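AmbC (Sorangium cellulosum, PDB 5O15) probably dehydrates a polyketide intermediate and cyclises the product to an oxygen heterocycle in ambruticin biosynthesis, through a dehydratase-cyclase domain of double hotdog fold. Local coordinates at residues V75-L89 against T129-A141. Numbering follows the deposited sequence.
Sequences VGLPSVSELTIEAPL and TAHARGVLGAAPA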
loop_
_atom_site.group_PDB
_atom_site.type_symbol
_atom_site.label_atom_id
_atom_site.label_comp_id
_atom_site.label_asym_id
_atom_site.label_seq_id
_atom_site.Cartn_x
_atom_site.Cartn_y
_atom_site.Cartn_z
ATOM N N VAL A 75 15.918 6.228 9.088
ATOM C CA VAL A 75 16.145 6.588 10.490
ATOM C C VAL A 75 16.566 5.407 11.334
ATOM O O VAL A 75 16.785 5.559 12.551
ATOM C CB VAL A 75 14.947 7.335 11.117
ATOM C CG1 VAL A 75 14.534 8.475 10.208
ATOM C CG2 VAL A 75 13.768 6.395 11.400
ATOM N N GLY A 76 16.705 4.233 10.735
ATOM C CA GLY A 76 17.194 3.076 11.451
ATOM C C GLY A 76 16.163 2.373 12.293
ATOM O O GLY A 76 16.525 1.790 13.324
ATOM N N LEU A 77 14.884 2.428 11.906
ATOM C CA LEU A 77 13.883 1.653 12.598
ATOM C C LEU A 77 13.307 0.601 11.655
ATOM O O LEU A 77 13.182 0.861 10.459
ATOM C CB LEU A 77 12.746 2.546 13.103
ATOM C CG LEU A 77 13.120 3.462 14.269
ATOM C CD1 LEU A 77 11.995 4.473 14.577
ATOM C CD2 LEU A 77 13.451 2.616 15.498
ATOM N N PRO A 78 12.917 -0.564 12.177
ATOM C CA PRO A 78 12.570 -1.678 11.288
ATOM C C PRO A 78 11.138 -1.714 10.806
ATOM O O PRO A 78 10.846 -2.527 9.909
ATOM C CB PRO A 78 12.896 -2.909 12.147
ATOM C CG PRO A 78 12.682 -2.456 13.543
ATOM C CD PRO A 78 13.159 -1.010 13.576
ATOM N N SER A 79 10.228 -0.934 11.365
ATOM C CA SER A 79 8.819 -1.139 11.080
ATOM C C SER A 79 8.032 0.164 11.135
ATOM O O SER A 79 8.393 1.125 11.861
ATOM C CB SER A 79 8.267 -2.109 12.113
ATOM O OG SER A 79 6.951 -2.474 11.810
ATOM N N VAL A 80 6.942 0.185 10.365
ATOM C CA VAL A 80 5.872 1.150 10.498
ATOM C C VAL A 80 4.883 0.562 11.487
ATOM O O VAL A 80 4.120 -0.354 11.167
ATOM C CB VAL A 80 5.230 1.449 9.150
ATOM C CG1 VAL A 80 4.109 2.452 9.297
ATOM C CG2 VAL A 80 6.287 1.916 8.179
ATOM N N SER A 81 4.923 1.061 12.719
ATOM C CA SER A 81 4.035 0.547 13.739
ATOM C C SER A 81 2.580 0.923 13.460
ATOM O O SER A 81 1.682 0.088 13.618
ATOM C CB SER A 81 4.488 1.111 15.078
ATOM O OG SER A 81 3.531 0.866 16.093
ATOM N N GLU A 82 2.322 2.156 13.053
ATOM C CA GLU A 82 0.968 2.584 12.726
ATOM C C GLU A 82 1.041 3.610 11.612
ATOM O O GLU A 82 1.985 4.412 11.573
ATOM C CB GLU A 82 0.255 3.225 13.928
ATOM C CG GLU A 82 0.169 2.365 15.190
ATOM C CD GLU A 82 -0.624 1.073 14.989
ATOM O OE1 GLU A 82 -1.453 0.996 14.037
ATOM O OE2 GLU A 82 -0.415 0.119 15.791
ATOM N N LEU A 83 0.057 3.573 10.721
ATOM C CA LEU A 83 -0.105 4.562 9.676
ATOM C C LEU A 83 -1.598 4.806 9.506
ATOM O O LEU A 83 -2.376 3.865 9.343
ATOM C CB LEU A 83 0.552 4.091 8.367
ATOM C CG LEU A 83 0.547 5.127 7.226
ATOM C CD1 LEU A 83 1.726 4.956 6.272
ATOM C CD2 LEU A 83 -0.737 5.181 6.433
ATOM N N THR A 84 -1.986 6.064 9.548
ATOM C CA THR A 84 -3.340 6.499 9.271
ATOM C C THR A 84 -3.295 7.350 8.019
ATOM O O THR A 84 -2.378 8.156 7.848
ATOM C CB THR A 84 -3.909 7.327 10.425
ATOM O OG1 THR A 84 -3.861 6.555 11.628
ATOM C CG2 THR A 84 -5.364 7.703 10.147
ATOM N N ILE A 85 -4.247 7.113 7.122
ATOM C CA ILE A 85 -4.394 7.921 5.926
ATOM C C ILE A 85 -5.419 9.004 6.238
ATOM O O ILE A 85 -6.545 8.712 6.631
ATOM C CB ILE A 85 -4.812 7.075 4.720
ATOM C CG1 ILE A 85 -3.743 5.992 4.485
ATOM C CG2 ILE A 85 -4.994 7.983 3.519
ATOM C CD1 ILE A 85 -4.052 5.036 3.365
ATOM N N GLU A 86 -5.035 10.255 6.056
ATOM C CA GLU A 86 -5.904 11.381 6.390
ATOM C C GLU A 86 -6.584 11.993 5.182
ATOM O O GLU A 86 -7.738 12.436 5.287
ATOM C CB GLU A 86 -5.105 12.474 7.098
ATOM C CG GLU A 86 -4.538 12.053 8.420
ATOM C CD GLU A 86 -4.031 13.214 9.219
ATOM O OE1 GLU A 86 -4.051 14.365 8.717
ATOM O OE2 GLU A 86 -3.638 12.955 10.359
ATOM N N ALA A 87 -5.876 12.089 4.061
ATOM C CA ALA A 87 -6.439 12.652 2.835
ATOM C C ALA A 87 -5.725 12.085 1.625
ATOM O O ALA A 87 -4.495 11.946 1.662
ATOM C CB ALA A 87 -6.235 14.170 2.854
ATOM N N PRO A 88 -6.444 11.830 0.538
ATOM C CA PRO A 88 -5.804 11.287 -0.667
ATOM C C PRO A 88 -4.949 12.338 -1.361
ATOM O O PRO A 88 -5.044 13.541 -1.128
ATOM C CB PRO A 88 -6.980 10.871 -1.552
ATOM C CG PRO A 88 -8.112 11.725 -1.094
ATOM C CD PRO A 88 -7.896 12.000 0.371
ATOM N N LEU A 89 -4.124 11.857 -2.270
ATOM C CA LEU A 89 -3.244 12.689 -3.075
ATOM C C LEU A 89 -3.765 12.595 -4.507
ATOM O O LEU A 89 -3.636 11.550 -5.169
ATOM C CB LEU A 89 -1.808 12.190 -2.955
ATOM C CG LEU A 89 -0.657 13.042 -3.489
ATOM C CD1 LEU A 89 0.679 12.669 -2.857
ATOM C CD2 LEU A 89 -0.531 13.039 -4.975
ATOM N N THR A 129 -0.027 19.682 2.066
ATOM C CA THR A 129 -1.190 18.872 2.423
ATOM C C THR A 129 -0.699 17.610 3.124
ATOM O O THR A 129 0.148 16.908 2.583
ATOM C CB THR A 129 -1.996 18.474 1.175
ATOM O OG1 THR A 129 -2.537 19.644 0.534
ATOM C CG2 THR A 129 -3.153 17.554 1.545
ATOM N N ALA A 130 -1.246 17.313 4.308
ATOM C CA ALA A 130 -0.912 16.085 5.020
ATOM C C ALA A 130 -1.740 14.937 4.456
ATOM O O ALA A 130 -2.962 15.038 4.335
ATOM C CB ALA A 130 -1.237 16.229 6.496
ATOM N N HIS A 131 -1.080 13.852 4.085
ATOM C CA HIS A 131 -1.784 12.684 3.600
ATOM C C HIS A 131 -1.830 11.549 4.596
ATOM O O HIS A 131 -2.824 10.814 4.608
ATOM C CB HIS A 131 -1.144 12.200 2.297
ATOM C CG HIS A 131 -1.180 13.221 1.217
ATOM N ND1 HIS A 131 -2.354 13.622 0.628
ATOM C CD2 HIS A 131 -0.204 13.984 0.671
ATOM C CE1 HIS A 131 -2.100 14.582 -0.249
ATOM N NE2 HIS A 131 -0.799 14.812 -0.251
ATOM N N ALA A 132 -0.801 11.391 5.432
ATOM C CA ALA A 132 -0.682 10.217 6.278
ATOM C C ALA A 132 0.149 10.615 7.484
ATOM O O ALA A 132 1.007 11.490 7.405
ATOM C CB ALA A 132 -0.015 9.029 5.571
ATOM N N ARG A 133 -0.129 9.969 8.603
ATOM C CA ARG A 133 0.618 10.144 9.826
ATOM C C ARG A 133 0.747 8.817 10.511
ATOM O O ARG A 133 -0.035 7.911 10.273
ATOM C CB ARG A 133 -0.137 11.071 10.799
ATOM C CG ARG A 133 -0.324 12.465 10.321
ATOM C CD ARG A 133 -1.011 13.358 11.362
ATOM N NE ARG A 133 -1.102 14.716 10.815
ATOM C CZ ARG A 133 -0.092 15.582 10.823
ATOM N NH1 ARG A 133 1.060 15.253 11.401
ATOM N NH2 ARG A 133 -0.249 16.783 10.287
ATOM N N GLY A 134 1.710 8.700 11.396
ATOM C CA GLY A 134 1.801 7.468 12.130
ATOM C C GLY A 134 2.997 7.435 13.033
ATOM O O GLY A 134 3.522 8.473 13.456
ATOM N N VAL A 135 3.448 6.226 13.326
ATOM C CA VAL A 135 4.545 5.984 14.240
ATOM C C VAL A 135 5.420 4.886 13.650
ATOM O O VAL A 135 4.894 3.875 13.144
ATOM C CB VAL A 135 4.017 5.564 15.626
ATOM C CG1 VAL A 135 5.157 5.256 16.566
ATOM C CG2 VAL A 135 3.076 6.608 16.191
ATOM N N LEU A 136 6.733 5.075 13.665
ATOM C CA LEU A 136 7.765 4.095 13.336
ATOM C C LEU A 136 8.248 3.416 14.605
ATOM O O LEU A 136 8.316 4.069 15.668
ATOM C CB LEU A 136 8.928 4.782 12.630
ATOM C CG LEU A 136 8.564 5.638 11.414
ATOM C CD1 LEU A 136 9.802 6.363 10.844
ATOM C CD2 LEU A 136 7.867 4.799 10.329
ATOM N N GLY A 137 8.669 2.166 14.527
ATOM C CA GLY A 137 9.063 1.488 15.739
ATOM C C GLY A 137 9.687 0.144 15.494
ATOM O O GLY A 137 10.121 -0.179 14.390
ATOM N N ALA A 138 9.725 -0.642 16.558
ATOM C CA ALA A 138 10.280 -1.989 16.518
ATOM C C ALA A 138 9.388 -2.928 15.708
ATOM O O ALA A 138 8.182 -2.723 15.589
ATOM C CB ALA A 138 10.442 -2.511 17.949
ATOM N N ALA A 139 9.992 -3.993 15.165
ATOM C CA ALA A 139 9.256 -4.899 14.294
ATOM C C ALA A 139 8.467 -5.907 15.122
ATOM O O ALA A 139 8.885 -6.299 16.219
ATOM C CB ALA A 139 10.209 -5.640 13.368
ATOM N N PRO A 140 7.323 -6.336 14.624
ATOM C CA PRO A 140 6.520 -7.333 15.322
ATOM C C PRO A 140 7.127 -8.700 15.075
ATOM O O PRO A 140 8.098 -8.847 14.324
ATOM C CB PRO A 140 5.172 -7.212 14.624
ATOM C CG PRO A 140 5.540 -6.875 13.233
ATOM C CD PRO A 140 6.666 -5.886 13.391
ATOM N N ALA A 141 6.531 -9.699 15.721
ATOM C CA ALA A 141 7.037 -11.053 15.619
ATOM C C ALA A 141 7.065 -11.507 14.167
ATOM O O ALA A 141 6.234 -11.109 13.346
ATOM C CB ALA A 141 6.165 -12.010 16.430
HETATM O O HOH W 1 5.621 -2.502 14.137
HETATM O O HOH W 2 -1.668 8.078 13.115
HETATM O O HOH W 3 -3.400 16.677 9.351
#
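L89 lies over one face of the H131 ring, its CB 3.9 Å from the ring centroid in a CH-pi contact displaced toward the rim. At the ring edge, ND1 gives its hydrogen to A87 O (2.9 Å); the acceptor lies in the ring plane, although ND1 stands above the plane of the carbonyl. F64 of helix 61-75 meets the same imidazole nearly parallel, and NE2 pairs with S118 OG, so both ring nitrogens are engaged and the ring's rotation is fixed. With H131 replaced by an alanine, A87 O and S118 OG would probably lose this partner and a gap would open beside L89. E86 OE2 approaches the R133 guanidinium at its edge, near NE, in a salt bridge whose exact geometry is doubtful; water 3 also links E86 OE1 to R133 NH2. R133, extended from CG to NE, rises on the T84 face of the sheet while running back toward A130, and the E86 chain reaches across to its edge.

The two strands pair antiparallel, T84 N reaching R133 O in a nearly straight bond (2.8 Å). S81 and E82 both face V135 in a classic beta bulge, where E82 N makes the straight bond to V135 O (3.1 Å) and S81 N a weak one. On the helix side, L136 CB meets L77 CD1 at 3.6 Å, while its CD2 touches V80 CG2.

Strand 79-85 is hydrogen-bonded on its other flank to strand 236-247, and strand 129-137 is flanked on its other side by strand 112-120; V80 and L83 pack on helix 61-75, as expected of a hotdog sheet wrapped around its helix.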